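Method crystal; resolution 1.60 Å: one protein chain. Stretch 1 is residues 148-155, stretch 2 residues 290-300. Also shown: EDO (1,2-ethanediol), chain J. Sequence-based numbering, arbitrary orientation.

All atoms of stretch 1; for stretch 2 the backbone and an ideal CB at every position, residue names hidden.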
ATOM      1  N   CYS A 148     -23.364   5.262 -14.845  1.00 11.97           N
ATOM      2  CA  CYS A 148     -24.011   3.979 -15.049  1.00 11.35           C
ATOM      3  C   CYS A 148     -24.620   3.463 -13.772  1.00 10.96           C
ATOM      4  O   CYS A 148     -23.937   3.446 -12.721  1.00 11.39           O
ATOM      5  CB  CYS A 148     -22.969   2.958 -15.566  1.00 11.91           C
ATOM      6  SG  CYS A 148     -23.632   1.270 -15.864  1.00 12.56           S
ATOM      7  N   MET A 149     -25.872   3.024 -13.847  1.00 10.33           N
ATOM      8  CA  MET A 149     -26.517   2.279 -12.768  1.00 10.73           C
ATOM      9  C   MET A 149     -27.145   0.960 -13.241  1.00 11.13           C
ATOM     10  O   MET A 149     -27.861   0.303 -12.473  1.00 11.36           O
ATOM     11  CB  MET A 149     -27.557   3.145 -12.038  1.00 11.46           C
ATOM     12  CG  MET A 149     -26.901   4.296 -11.233  1.00 12.03           C
ATOM     13  SD  MET A 149     -28.186   5.264 -10.448  1.00 15.10           S
ATOM     14  CE  MET A 149     -27.143   6.346  -9.448  1.00 16.35           C
ATOM     15  N   SER A 150     -26.889   0.560 -14.491  1.00 11.35           N
ATOM     16  CA  SER A 150     -27.443  -0.701 -14.989  1.00 11.58           C
ATOM     17  C   SER A 150     -26.316  -1.448 -15.684  1.00 11.48           C
ATOM     18  O   SER A 150     -25.764  -0.943 -16.679  1.00 12.63           O
ATOM     19  CB  SER A 150     -28.568  -0.411 -16.014  1.00 12.30           C
ATOM     20  OG  SER A 150     -29.083  -1.652 -16.487  1.00 13.60           O
ATOM     21  N   MET A 151     -25.977  -2.638 -15.170  1.00 10.25           N
ATOM     22  CA  MET A 151     -24.931  -3.471 -15.756  1.00 11.28           C
ATOM     23  C   MET A 151     -25.154  -4.916 -15.326  1.00 11.13           C
ATOM     24  O   MET A 151     -25.660  -5.178 -14.220  1.00 11.02           O
ATOM     25  CB  MET A 151     -23.561  -3.024 -15.179  1.00 12.25           C
ATOM     26  CG  MET A 151     -22.346  -3.769 -15.788  1.00 12.74           C
ATOM     27  SD  MET A 151     -20.767  -3.171 -15.083  1.00 14.08           S
ATOM     28  CE  MET A 151     -20.632  -1.551 -15.859  1.00 16.65           C
ATOM     29  N   GLY A 152     -24.762  -5.851 -16.186  1.00 11.14           N
ATOM     30  CA  GLY A 152     -24.819  -7.264 -15.825  1.00 11.89           C
ATOM     31  C   GLY A 152     -24.335  -8.122 -16.978  1.00 12.64           C
ATOM     32  O   GLY A 152     -23.744  -7.632 -17.948  1.00 13.63           O
ATOM     33  N   VAL A 153     -24.590  -9.420 -16.859  1.00 11.73           N
ATOM     34  CA  VAL A 153     -24.073 -10.399 -17.835  1.00 11.42           C
ATOM     35  C   VAL A 153     -25.263 -11.095 -18.472  1.00 11.80           C
ATOM     36  O   VAL A 153     -26.205 -11.499 -17.771  1.00 12.94           O
ATOM     37  CB  VAL A 153     -23.177 -11.444 -17.137  1.00 12.54           C
ATOM     38  CG1 VAL A 153     -22.729 -12.534 -18.147  1.00 13.58           C
ATOM     39  CG2 VAL A 153     -21.955 -10.754 -16.504  1.00 13.58           C
ATOM     40  N   CYS A 154     -25.221 -11.229 -19.802  1.00 11.62           N
ATOM     41  CA  CYS A 154     -26.236 -12.002 -20.500  1.00 13.19           C
ATOM     42  C   CYS A 154     -25.525 -12.762 -21.600  1.00 13.60           C
ATOM     43  O   CYS A 154     -24.784 -12.169 -22.380  1.00 14.15           O
ATOM     44  CB  CYS A 154     -27.287 -11.056 -21.094  1.00 13.32           C
ATOM     45  SG  CYS A 154     -28.649 -11.995 -21.887  1.00 15.39           S
ATOM     46  N   GLY A 155     -25.752 -14.069 -21.667  1.00 13.95           N
ATOM     47  CA  GLY A 155     -25.207 -14.857 -22.768  1.00 14.64           C
ATOM     48  C   GLY A 155     -23.696 -14.713 -22.936  1.00 14.09           C
ATOM     49  O   GLY A 155     -23.195 -14.517 -24.059  1.00 15.23           O
ATOM     50  N   UNK A 290     -34.959   9.730 -16.378  1.00 14.73           N
ATOM     51  CA  UNK A 290     -34.106  10.362 -15.366  1.00 14.63           C
ATOM     52  C   UNK A 290     -32.888   9.472 -15.157  1.00 15.31           C
ATOM     53  O   UNK A 290     -31.748   9.946 -15.183  1.00 16.52           O
ATOM     54  CB  UNK A 290     -34.859  10.581 -14.052  1.00 14.63           C
ATOM     55  N   UNK A 291     -33.142   8.188 -14.948  1.00 14.69           N
ATOM     56  CA  UNK A 291     -32.063   7.211 -14.734  1.00 14.45           C
ATOM     57  C   UNK A 291     -32.461   5.875 -15.274  1.00 13.87           C
ATOM     58  O   UNK A 291     -33.623   5.483 -15.151  1.00 14.72           O
ATOM     59  CB  UNK A 291     -31.708   7.088 -13.251  1.00 14.45           C
ATOM     60  N   UNK A 292     -31.497   5.175 -15.877  1.00 13.48           N
ATOM     61  CA  UNK A 292     -31.580   3.724 -16.065  1.00 13.25           C
ATOM     62  C   UNK A 292     -30.859   3.059 -14.883  1.00 13.88           C
ATOM     63  O   UNK A 292     -29.826   3.574 -14.392  1.00 15.37           O
ATOM     64  CB  UNK A 292     -30.968   3.298 -17.401  1.00 13.25           C
ATOM     65  N   UNK A 293     -31.399   1.930 -14.440  1.00 11.86           N
ATOM     66  CA  UNK A 293     -31.035   1.418 -13.111  1.00 11.30           C
ATOM     67  C   UNK A 293     -31.466  -0.023 -12.988  1.00 11.73           C
ATOM     68  O   UNK A 293     -32.644  -0.338 -13.246  1.00 13.55           O
ATOM     69  CB  UNK A 293     -31.668   2.258 -12.000  1.00 11.30           C
ATOM     70  N   UNK A 294     -30.518  -0.914 -12.654  1.00 12.02           N
ATOM     71  CA  UNK A 294     -30.793  -2.346 -12.463  1.00 11.26           C
ATOM     72  C   UNK A 294     -30.865  -3.088 -13.810  1.00 12.04           C
ATOM     73  O   UNK A 294     -31.120  -2.489 -14.877  1.00 13.00           O
ATOM     74  CB  UNK A 294     -32.102  -2.532 -11.694  1.00 11.26           C
ATOM     75  N   UNK A 295     -30.643  -4.385 -13.737  1.00 11.81           N
ATOM     76  CA  UNK A 295     -30.495  -5.211 -14.935  1.00 12.45           C
ATOM     77  C   UNK A 295     -30.901  -6.613 -14.547  1.00 12.23           C
ATOM     78  O   UNK A 295     -30.482  -7.125 -13.497  1.00 12.74           O
ATOM     79  CB  UNK A 295     -29.070  -5.173 -15.492  1.00 12.45           C
ATOM     80  N   UNK A 296     -31.675  -7.295 -15.395  1.00 12.08           N
ATOM     81  CA  UNK A 296     -31.872  -8.722 -15.132  1.00 12.98           C
ATOM     82  C   UNK A 296     -32.122  -9.485 -16.440  1.00 13.21           C
ATOM     83  O   UNK A 296     -32.747  -8.982 -17.386  1.00 13.89           O
ATOM     84  CB  UNK A 296     -33.040  -8.929 -14.166  1.00 12.98           C
ATOM     85  N   UNK A 297     -31.586 -10.700 -16.503  1.00 12.92           N
ATOM     86  CA  UNK A 297     -31.750 -11.545 -17.689  1.00 14.89           C
ATOM     87  C   UNK A 297     -33.035 -12.351 -17.639  1.00 14.96           C
ATOM     88  O   UNK A 297     -33.338 -12.981 -16.631  1.00 15.54           O
ATOM     89  CB  UNK A 297     -30.556 -12.491 -17.835  1.00 14.89           C
ATOM     90  N   UNK A 298     -33.776 -12.350 -18.740  1.00 15.12           N
ATOM     91  CA  UNK A 298     -34.984 -13.156 -18.850  1.00 16.50           C
ATOM     92  C   UNK A 298     -34.635 -14.461 -19.597  1.00 16.94           C
ATOM     93  O   UNK A 298     -35.086 -15.534 -19.205  1.00 17.75           O
ATOM     94  CB  UNK A 298     -36.092 -12.384 -19.569  1.00 16.50           C
ATOM     95  N   UNK A 299     -33.825 -14.375 -20.658  1.00 16.40           N
ATOM     96  CA  UNK A 299     -33.416 -15.570 -21.407  1.00 18.66           C
ATOM     97  C   UNK A 299     -31.964 -15.376 -21.874  1.00 18.99           C
ATOM     98  O   UNK A 299     -31.704 -14.558 -22.760  1.00 18.66           O
ATOM     99  CB  UNK A 299     -34.346 -15.822 -22.595  1.00 18.66           C
ATOM    100  N   UNK A 300     -31.022 -16.117 -21.292  1.00 20.40           N
ATOM    101  CA  UNK A 300     -29.603 -15.936 -21.634  1.00 24.50           C
ATOM    102  C   UNK A 300     -29.304 -16.259 -23.101  1.00 23.90           C
ATOM    103  O   UNK A 300     -28.635 -15.483 -23.801  1.00 24.81           O
ATOM    104  CB  UNK A 300     -28.735 -16.816 -20.732  1.00 24.50           C
TER
HETATM  105  C1  EDO J 804     -31.176 -13.132 -10.770  1.00 39.82           C
HETATM  106  O1  EDO J 804     -29.751 -12.968 -10.744  1.00 41.81           O
HETATM  107  C2  EDO J 804     -31.748 -12.711 -12.124  1.00 39.57           C
HETATM  108  O2  EDO J 804     -30.924 -11.696 -12.748  1.00 40.12           O

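The two strands, 150-154 and 291-297, run nearly parallel, at 16° with a closest approach of 5.0 Å, so the side chains of stretch 2 can be judged position by position against the atoms of stretch 1.

At position 290 nothing of stretch 1 lies within 5.5 Å of the ideal CB, so this contact sets no preference. The residue is T290.

Position 291 points its CB toward stretch 1, 4.9 Å from M149 SD, with room along the thioether. A long side chain, apolar or with an aliphatic stem, would suit. It is E291, whose OE2 comes 3.8 Å from M149 CE, a van der Waals contact.

Position 292 points sideways, its CB 4.6 Å from S150 CB. A small or beta-branched residue would fit the extended backbone. T292 adds a hydroxyl: OG1 accepts a hydrogen bond from water 1 (2.8 Å from OG1 to the water O), and the same water accepts one from M149 N (2.8 Å from N to the water O), bridging the two stretches.

At 293 the CB points away, yet it lies 4.2 Å from M149 CB, so a flat or flexible side chain could still lie against the methionine. The deposited H293 meets M149 SD with its ring edge, the sulfur 5.1 Å from the ring centroid and 85° off the normal. Its CA also makes a CA-H...O contact with M149 O, at 3.4 Å.

Position 294 has a phi of 80°, which favours glycine but does not exclude other residues, and its CB points away. Its backbone N and O face M149 O and S150 OG, so any residue tolerating this phi would suit. Serine is the one found: S294 N donates to M149 O at 2.9 Å and 170°, and S294 O accepts from S150 OG at 2.7 Å.

Position 295 points toward stretch 1, and the absence of a side chain at G152 leaves a space beside it. A large flat apolar group suits best. F295 fills it: CD1 is 3.6 Å from G152 CA, and G152 N lies over one ring face. An ideal CB on G152 would be 2.3 Å from F295 CD1, a clash, so glycine makes room for the ring. At the ring edge, F295 CZ lies 4.2 Å from C154 CB.

Position 296 points away, leaving the choice open. T296 OG1 hydrogen-bonds EDO O2 at 2.7 Å.

At 297 the CB again points toward stretch 1, 4.5 Å from C154 SG, and a compact apolar residue suits this beta backbone. V297 packs CG2 against C154 CB at 3.7 Å.

Positions 298 and 299 point away, with nothing of stretch 1 within 5.5 Å of either ideal CB, so the contact sets no preference; they are I298 and D299.

Position 300 has its CB sideways, 4.2 Å from G155 N, a donor that a short side-chain acceptor, such as aspartate or asparagine, could reach. D300 OD1 accepts from G155 N at 2.9 Å and 173°, and from water 2 at 2.7 Å from OD1 to the water O; that water also donates to V153 O.

Stretch 2 (290-300) TETHSFTVIDD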
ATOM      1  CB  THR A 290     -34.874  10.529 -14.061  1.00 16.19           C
ATOM      2  OG1 THR A 290     -35.971  11.419 -14.288  1.00 16.97           O
ATOM      3  CG2 THR A 290     -34.004  11.166 -12.976  1.00 17.03           C
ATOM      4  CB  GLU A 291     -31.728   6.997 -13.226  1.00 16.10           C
ATOM      5  CG  GLU A 291     -31.029   8.170 -12.563  1.00 18.63           C
ATOM      6  CD  GLU A 291     -30.921   8.031 -11.047  1.00 21.20           C
ATOM      7  OE1 GLU A 291     -31.709   7.278 -10.459  1.00 23.01           O
ATOM      8  OE2 GLU A 291     -30.038   8.653 -10.427  1.00 22.51           O
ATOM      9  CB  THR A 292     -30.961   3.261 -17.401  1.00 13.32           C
ATOM     10  OG1 THR A 292     -29.597   3.674 -17.520  1.00 13.50           O
ATOM     11  CG2 THR A 292     -31.746   3.868 -18.623  1.00 12.71           C
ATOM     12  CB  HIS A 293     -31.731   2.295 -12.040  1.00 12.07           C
ATOM     13  CG  HIS A 293     -31.506   1.852 -10.618  1.00 12.09           C
ATOM     14  ND1 HIS A 293     -32.313   0.920  -9.996  1.00 11.82           N
ATOM     15  CD2 HIS A 293     -30.607   2.255  -9.678  1.00 12.93           C
ATOM     16  CE1 HIS A 293     -31.926   0.774  -8.732  1.00 11.75           C
ATOM     17  NE2 HIS A 293     -30.902   1.581  -8.517  1.00 12.83           N
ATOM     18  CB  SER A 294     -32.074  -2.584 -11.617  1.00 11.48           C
ATOM     19  OG  SER A 294     -32.061  -3.870 -11.008  1.00 12.24           O
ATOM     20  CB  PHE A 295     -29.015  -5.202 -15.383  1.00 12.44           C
ATOM     21  CG  PHE A 295     -28.730  -6.059 -16.573  1.00 13.30           C
ATOM     22  CD1 PHE A 295     -28.354  -7.384 -16.402  1.00 13.08           C
ATOM     23  CD2 PHE A 295     -28.816  -5.530 -17.858  1.00 13.74           C
ATOM     24  CE1 PHE A 295     -28.039  -8.204 -17.520  1.00 14.83           C
ATOM     25  CE2 PHE A 295     -28.525  -6.322 -18.984  1.00 14.76           C
ATOM     26  CZ  PHE A 295     -28.135  -7.660 -18.810  1.00 15.19           C
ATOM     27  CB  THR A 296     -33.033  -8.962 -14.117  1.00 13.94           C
ATOM     28  OG1 THR A 296     -33.077 -10.341 -13.735  1.00 13.59           O
ATOM     29  CG2 THR A 296     -34.392  -8.580 -14.727  1.00 13.88           C
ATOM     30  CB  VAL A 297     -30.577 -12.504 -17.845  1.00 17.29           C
ATOM     31  CG1 VAL A 297     -30.842 -13.509 -19.006  1.00 18.27           C
ATOM     32  CG2 VAL A 297     -29.320 -11.706 -18.105  1.00 19.05           C
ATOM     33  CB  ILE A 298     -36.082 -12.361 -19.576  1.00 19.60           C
ATOM     34  CG1 ILE A 298     -36.620 -11.266 -18.638  1.00 24.19           C
ATOM     35  CG2 ILE A 298     -37.216 -13.301 -20.083  1.00 20.21           C
ATOM     36  CD1 ILE A 298     -36.971 -10.016 -19.333  1.00 28.25           C
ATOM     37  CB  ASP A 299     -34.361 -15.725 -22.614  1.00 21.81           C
ATOM     38  CG  ASP A 299     -34.160 -17.031 -23.407  1.00 27.86           C
ATOM     39  OD1 ASP A 299     -33.043 -17.542 -23.525  1.00 27.23           O
ATOM     40  OD2 ASP A 299     -35.149 -17.529 -23.991  1.00 33.36           O
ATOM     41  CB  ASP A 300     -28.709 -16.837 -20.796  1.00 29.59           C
ATOM     42  CG  ASP A 300     -28.226 -16.178 -19.549  1.00 30.90           C
ATOM     43  OD1 ASP A 300     -27.471 -15.168 -19.614  1.00 22.71           O
ATOM     44  OD2 ASP A 300     -28.606 -16.703 -18.482  1.00 38.14           O
TER
HETATM   45  O   HOH W   1     -27.147   3.038 -16.383  1.00 13.95           O
HETATM   46  O   HOH W   2     -26.460 -14.307 -17.315  1.00 32.84           O
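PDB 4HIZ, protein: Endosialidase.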